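Local coordinates for protein urea carboxylase (Thermus thermophilus, PDB 3OEP) that is of unknown function but joins KipI-like and KipA-like halves in one chain, perhaps with hydrolase activity and ATP binding, at residues 26-31 and 62-67; 185-190 and 245-250. All coordinates share one frame; numbering follows the deposited sequence.

Both contacts are apolar, and they follow one another along the chain. Contact 1 lies inside the KipI-like half, where helices 15-30 and 57-66 meet. Contact 2 ties that half to the KipA-like one: residues 185-190 come late in the KipI-like part (carboxyltransferase subdomains C and D) and 245-250 early in the KipA-like part (subdomains A and B). Their centres are about 20 Å apart and their nearest atoms about 7 Å, so they do not touch. A side-chain contact lies between them: Leu29, on the helix of contact 1, packs on Leu241 and His244, just ahead of 245-250. Measured from contact centre to chain centre, contact 1 is peripheral, about 25 Å, and contact 2 more central, about 11 Å.

Contact 1 of 2, residues 26-31 and 62-67; sequences EALLRA and RLLKGL
Leu67, at the C-terminal side of helix 57-66, meets Ala27 near the close of helix 15-30. Their CA atoms, 6.4 Å apart, are the closest CA pair here, near enough for the small Ala27 CB to touch most of the leucine side chain, with Leu67 CB at 3.9 Å and Leu67 CD1 at 3.8 Å. Leu67 CG stands anti to its carbonyl carbon (chi1 -65°), and together with the extended second torsion (chi2 174°) this lays CD1 against the branch point of Leu28. There Leu67 CD1 lies 3.7 Å from Leu28 CG and also touches Leu28 CD2, the two side chains crossing at about a right angle. The other methyl of that fork serves a second partner: Leu28 CD1 meets Leu64 CD2 at 3.7 Å, again in a nearly perpendicular crossing. Leu28 is thus shared between two leucines, one methyl for each.

This tight part is small, and all of it is van der Waals packing. Toward solvent the contact thins out: Leu63 points its CB at helix 15-30 yet that atom stays 5.4 Å from Leu28 CD2, and Ala31 CB, where the chain leaves the helix, is 6.4 Å from Leu67 CD2. The leucine pair continues toward strand 45-50, since Leu28 and Leu64 both rest on its Leu48. Pro68 touches Ala27 as well, so two helices and a strand share one apolar seam.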
loop_
_atom_site.group_PDB
_atom_site.type_symbol
_atom_site.label_atom_id
_atom_site.label_comp_id
_atom_site.label_asym_id
_atom_site.label_seq_id
_atom_site.Cartn_x
_atom_site.Cartn_y
_atom_site.Cartn_z
ATOM N N GLU A 26 5.846 -11.740 -15.797
ATOM C CA GLU A 26 5.304 -11.143 -17.023
ATOM C C GLU A 26 4.268 -12.042 -17.687
ATOM O O GLU A 26 3.219 -11.565 -18.113
ATOM C CB GLU A 26 6.428 -10.805 -18.011
ATOM C CG GLU A 26 7.216 -9.571 -17.609
ATOM C CD GLU A 26 8.479 -9.342 -18.433
ATOM O OE1 GLU A 26 8.815 -10.183 -19.297
ATOM O OE2 GLU A 26 9.147 -8.311 -18.204
ATOM N N ALA A 27 4.567 -13.336 -17.766
ATOM C CA ALA A 27 3.649 -14.302 -18.371
ATOM C C ALA A 27 2.325 -14.377 -17.600
ATOM O O ALA A 27 1.253 -14.450 -18.205
ATOM C CB ALA A 27 4.300 -15.677 -18.463
ATOM N N LEU A 28 2.402 -14.349 -16.271
ATOM C CA LEU A 28 1.200 -14.354 -15.429
ATOM C C LEU A 28 0.396 -13.073 -15.589
ATOM O O LEU A 28 -0.828 -13.126 -15.701
ATOM C CB LEU A 28 1.553 -14.546 -13.954
ATOM C CG LEU A 28 1.986 -15.947 -13.522
ATOM C CD1 LEU A 28 2.587 -15.904 -12.123
ATOM C CD2 LEU A 28 0.817 -16.927 -13.580
ATOM N N LEU A 29 1.076 -11.930 -15.593
ATOM C CA LEU A 29 0.400 -10.628 -15.651
ATOM C C LEU A 29 -0.245 -10.386 -17.028
ATOM O O LEU A 29 -1.236 -9.660 -17.144
ATOM C CB LEU A 29 1.367 -9.497 -15.272
ATOM C CG LEU A 29 1.832 -9.534 -13.805
ATOM C CD1 LEU A 29 3.078 -8.694 -13.577
ATOM C CD2 LEU A 29 0.697 -9.095 -12.869
ATOM N N ARG A 30 0.316 -11.019 -18.053
ATOM C CA ARG A 30 -0.230 -10.994 -19.407
ATOM C C ARG A 30 -1.580 -11.716 -19.488
ATOM O O ARG A 30 -2.475 -11.291 -20.223
ATOM C CB ARG A 30 0.782 -11.660 -20.349
ATOM C CG ARG A 30 0.563 -11.471 -21.834
ATOM C CD ARG A 30 1.724 -12.112 -22.594
ATOM N NE ARG A 30 2.985 -11.440 -22.272
ATOM C CZ ARG A 30 4.154 -12.035 -22.021
ATOM N NH1 ARG A 30 4.288 -13.359 -22.033
ATOM N NH2 ARG A 30 5.213 -11.286 -21.739
ATOM N N ALA A 31 -1.717 -12.801 -18.728
ATOM C CA ALA A 31 -2.914 -13.637 -18.754
ATOM C C ALA A 31 -3.173 -14.210 -17.360
ATOM O O ALA A 31 -2.992 -15.406 -17.132
ATOM C CB ALA A 31 -2.739 -14.758 -19.770
ATOM N N ARG A 62 1.338 -25.677 -11.049
ATOM C CA ARG A 62 1.241 -26.391 -12.326
ATOM C C ARG A 62 1.210 -25.400 -13.494
ATOM O O ARG A 62 1.905 -25.594 -14.497
ATOM C CB ARG A 62 0.011 -27.315 -12.345
ATOM C CG ARG A 62 -0.325 -27.950 -13.705
ATOM C CD ARG A 62 0.842 -28.723 -14.322
ATOM N NE ARG A 62 1.078 -30.026 -13.701
ATOM C CZ ARG A 62 0.355 -31.125 -13.924
ATOM N NH1 ARG A 62 -0.694 -31.101 -14.744
ATOM N NH2 ARG A 62 0.677 -32.260 -13.308
ATOM N N LEU A 63 0.423 -24.333 -13.347
ATOM C CA LEU A 63 0.358 -23.267 -14.354
ATOM C C LEU A 63 1.735 -22.691 -14.676
ATOM O O LEU A 63 2.067 -22.482 -15.848
ATOM C CB LEU A 63 -0.567 -22.133 -13.896
ATOM C CG LEU A 63 -2.072 -22.371 -13.975
ATOM C CD1 LEU A 63 -2.811 -21.219 -13.312
ATOM C CD2 LEU A 63 -2.526 -22.550 -15.423
ATOM N N LEU A 64 2.540 -22.451 -13.639
ATOM C CA LEU A 64 3.868 -21.860 -13.818
ATOM C C LEU A 64 4.761 -22.683 -14.754
ATOM O O LEU A 64 5.559 -22.117 -15.504
ATOM C CB LEU A 64 4.567 -21.660 -12.465
ATOM C CG LEU A 64 3.988 -20.563 -11.567
ATOM C CD1 LEU A 64 4.553 -20.656 -10.152
ATOM C CD2 LEU A 64 4.258 -19.190 -12.161
ATOM N N LYS A 65 4.613 -24.007 -14.716
ATOM C CA LYS A 65 5.407 -24.904 -15.563
ATOM C C LYS A 65 5.038 -24.806 -17.047
ATOM O O LYS A 65 5.863 -25.102 -17.913
ATOM C CB LYS A 65 5.262 -26.353 -15.089
ATOM C CG LYS A 65 5.805 -26.603 -13.695
ATOM N N GLY A 66 3.803 -24.392 -17.333
ATOM C CA GLY A 66 3.319 -24.268 -18.709
ATOM C C GLY A 66 3.549 -22.911 -19.358
ATOM O O GLY A 66 3.278 -22.744 -20.546
ATOM N N LEU A 67 4.045 -21.941 -18.590
ATOM C CA LEU A 67 4.282 -20.590 -19.110
ATOM C C LEU A 67 5.570 -20.521 -19.937
ATOM O O LEU A 67 6.444 -21.379 -19.793
ATOM C CB LEU A 67 4.352 -19.575 -17.963
ATOM C CG LEU A 67 3.062 -19.363 -17.165
ATOM C CD1 LEU A 67 3.316 -18.437 -15.981
ATOM C CD2 LEU A 67 1.949 -18.814 -18.046
#

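Contact 2 of 2, residues 185-190 and 245-250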
loop_
_atom_site.group_PDB
_atom_site.type_symbol
_atom_site.label_atom_id
_atom_site.label_comp_id
_atom_site.label_asym_id
_atom_site.label_seq_id
_atom_site.Cartn_x
_atom_site.Cartn_y
_atom_site.Cartn_z
ATOM N N THR A 185 1.159 7.083 -20.193
ATOM C CA THR A 185 1.980 5.993 -19.685
ATOM C C THR A 185 2.572 6.441 -18.344
ATOM O O THR A 185 3.642 7.044 -18.313
ATOM C CB THR A 185 3.100 5.658 -20.694
ATOM O OG1 THR A 185 2.517 5.377 -21.973
ATOM C CG2 THR A 185 3.914 4.463 -20.235
ATOM N N PRO A 186 1.856 6.180 -17.234
ATOM C CA PRO A 186 2.266 6.717 -15.937
ATOM C C PRO A 186 3.672 6.334 -15.496
ATOM O O PRO A 186 4.354 7.152 -14.879
ATOM C CB PRO A 186 1.247 6.108 -14.966
ATOM C CG PRO A 186 0.055 5.885 -15.780
ATOM C CD PRO A 186 0.541 5.522 -17.150
ATOM N N PHE A 187 4.080 5.100 -15.792
ATOM C CA PHE A 187 5.358 4.565 -15.324
ATOM C C PHE A 187 6.364 4.566 -16.462
ATOM O O PHE A 187 6.184 3.871 -17.463
ATOM C CB PHE A 187 5.173 3.146 -14.772
ATOM C CG PHE A 187 4.222 3.077 -13.619
ATOM C CD1 PHE A 187 4.668 3.313 -12.324
ATOM C CD2 PHE A 187 2.872 2.812 -13.823
ATOM C CE1 PHE A 187 3.792 3.272 -11.251
ATOM C CE2 PHE A 187 1.991 2.771 -12.755
ATOM C CZ PHE A 187 2.451 2.998 -11.466
ATOM N N LEU A 188 7.416 5.362 -16.303
ATOM C CA LEU A 188 8.468 5.461 -17.311
ATOM C C LEU A 188 9.288 4.178 -17.364
ATOM O O LEU A 188 9.784 3.794 -18.426
ATOM C CB LEU A 188 9.387 6.628 -16.988
ATOM C CG LEU A 188 10.444 6.954 -18.045
ATOM C CD1 LEU A 188 9.779 7.534 -19.282
ATOM C CD2 LEU A 188 11.467 7.916 -17.474
ATOM N N LEU A 189 9.431 3.529 -16.210
ATOM C CA LEU A 189 10.287 2.360 -16.086
ATOM C C LEU A 189 9.492 1.142 -15.662
ATOM O O LEU A 189 8.541 1.235 -14.878
ATOM C CB LEU A 189 11.398 2.621 -15.075
ATOM C CG LEU A 189 12.423 3.660 -15.525
ATOM C CD1 LEU A 189 13.370 4.013 -14.384
ATOM C CD2 LEU A 189 13.198 3.177 -16.744
ATOM N N ARG A 190 9.902 -0.002 -16.189
ATOM C CA ARG A 190 9.301 -1.268 -15.844
ATOM C C ARG A 190 10.390 -2.209 -15.361
ATOM O O ARG A 190 11.564 -2.027 -15.696
ATOM C CB ARG A 190 8.591 -1.860 -17.056
ATOM N N LEU A 245 4.391 -2.655 -9.722
ATOM C CA LEU A 245 4.581 -1.229 -9.986
ATOM C C LEU A 245 4.694 -0.409 -8.707
ATOM O O LEU A 245 4.880 0.804 -8.773
ATOM C CB LEU A 245 3.407 -0.695 -10.801
ATOM C CG LEU A 245 3.149 -1.384 -12.140
ATOM C CD1 LEU A 245 1.791 -0.930 -12.687
ATOM C CD2 LEU A 245 4.277 -1.101 -13.114
ATOM N N GLY A 246 4.557 -1.057 -7.551
ATOM C CA GLY A 246 4.552 -0.354 -6.273
ATOM C C GLY A 246 3.186 0.066 -5.769
ATOM O O GLY A 246 3.095 0.825 -4.810
ATOM N N LEU A 247 2.120 -0.418 -6.410
ATOM C CA LEU A 247 0.767 -0.026 -6.044
ATOM C C LEU A 247 0.226 -0.943 -4.960
ATOM O O LEU A 247 0.189 -2.163 -5.128
ATOM C CB LEU A 247 -0.144 -0.046 -7.273
ATOM C CG LEU A 247 0.231 0.966 -8.353
ATOM C CD1 LEU A 247 -0.518 0.661 -9.643
ATOM C CD2 LEU A 247 -0.025 2.388 -7.878
ATOM N N ALA A 248 -0.179 -0.347 -3.842
ATOM C CA ALA A 248 -0.677 -1.100 -2.691
ATOM C C ALA A 248 -2.028 -1.745 -2.988
ATOM O O ALA A 248 -2.752 -1.312 -3.886
ATOM C CB ALA A 248 -0.795 -0.178 -1.474
ATOM N N ARG A 249 -2.362 -2.776 -2.216
ATOM C CA ARG A 249 -3.664 -3.423 -2.305
ATOM C C ARG A 249 -4.777 -2.422 -2.006
ATOM O O ARG A 249 -5.793 -2.379 -2.702
ATOM C CB ARG A 249 -3.735 -4.575 -1.299
ATOM C CG ARG A 249 -5.080 -5.275 -1.204
ATOM C CD ARG A 249 -5.567 -5.803 -2.537
ATOM N NE ARG A 249 -4.476 -6.354 -3.324
ATOM C CZ ARG A 249 -3.841 -7.491 -3.060
ATOM N NH1 ARG A 249 -4.179 -8.242 -2.012
ATOM N NH2 ARG A 249 -2.841 -7.877 -3.849
ATOM N N SER A 250 -4.574 -1.626 -0.959
ATOM C CA SER A 250 -5.578 -0.671 -0.503
ATOM C C SER A 250 -6.894 -1.413 -0.210
ATOM O O SER A 250 -6.869 -2.547 0.263
ATOM C CB SER A 250 -5.740 0.465 -1.521
ATOM O OG SER A 250 -6.595 1.493 -1.039
#
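The Phe187 ring carries Leu245 on one face: CB of the leucine stands 4.1 Å from the ring centroid and 21° off the normal, a CH-pi contact displaced toward the rim at CE1 and CZ. Leu245 CD1 lies over the same face, toward CE2 and CD2, 3.7 Å from Phe187 CE2, so the leucine spans the ring from CE1 to CE2. Its carbonyl follows, with Leu245 O 3.7 Å from Phe187 CE1. Leu247 approaches the outer end of the ring obliquely, its CD1 4.2 Å from Phe187 CZ. CB of Phe187 already points toward 245-250, and with CG anti to the carbonyl carbon (chi1 -60°) the ring continues that way. Tyr179 also meets the ring, the two planes inclined at about 35°.

Each loop has polar bonds within its own half: Arg183 binds the carbonyls of Thr185 and Pro186, and Asp352 accepts a bond from Ala248 N. Glu49 instead reaches across the halves in a salt bridge with Arg249, and a backbone bond joins Leu245 to Gly122. These supply polar links nearby, whereas the direct contact between 185-190 and 245-250 is dispersion and CH-pi attraction, one aromatic ring fitted against two leucines.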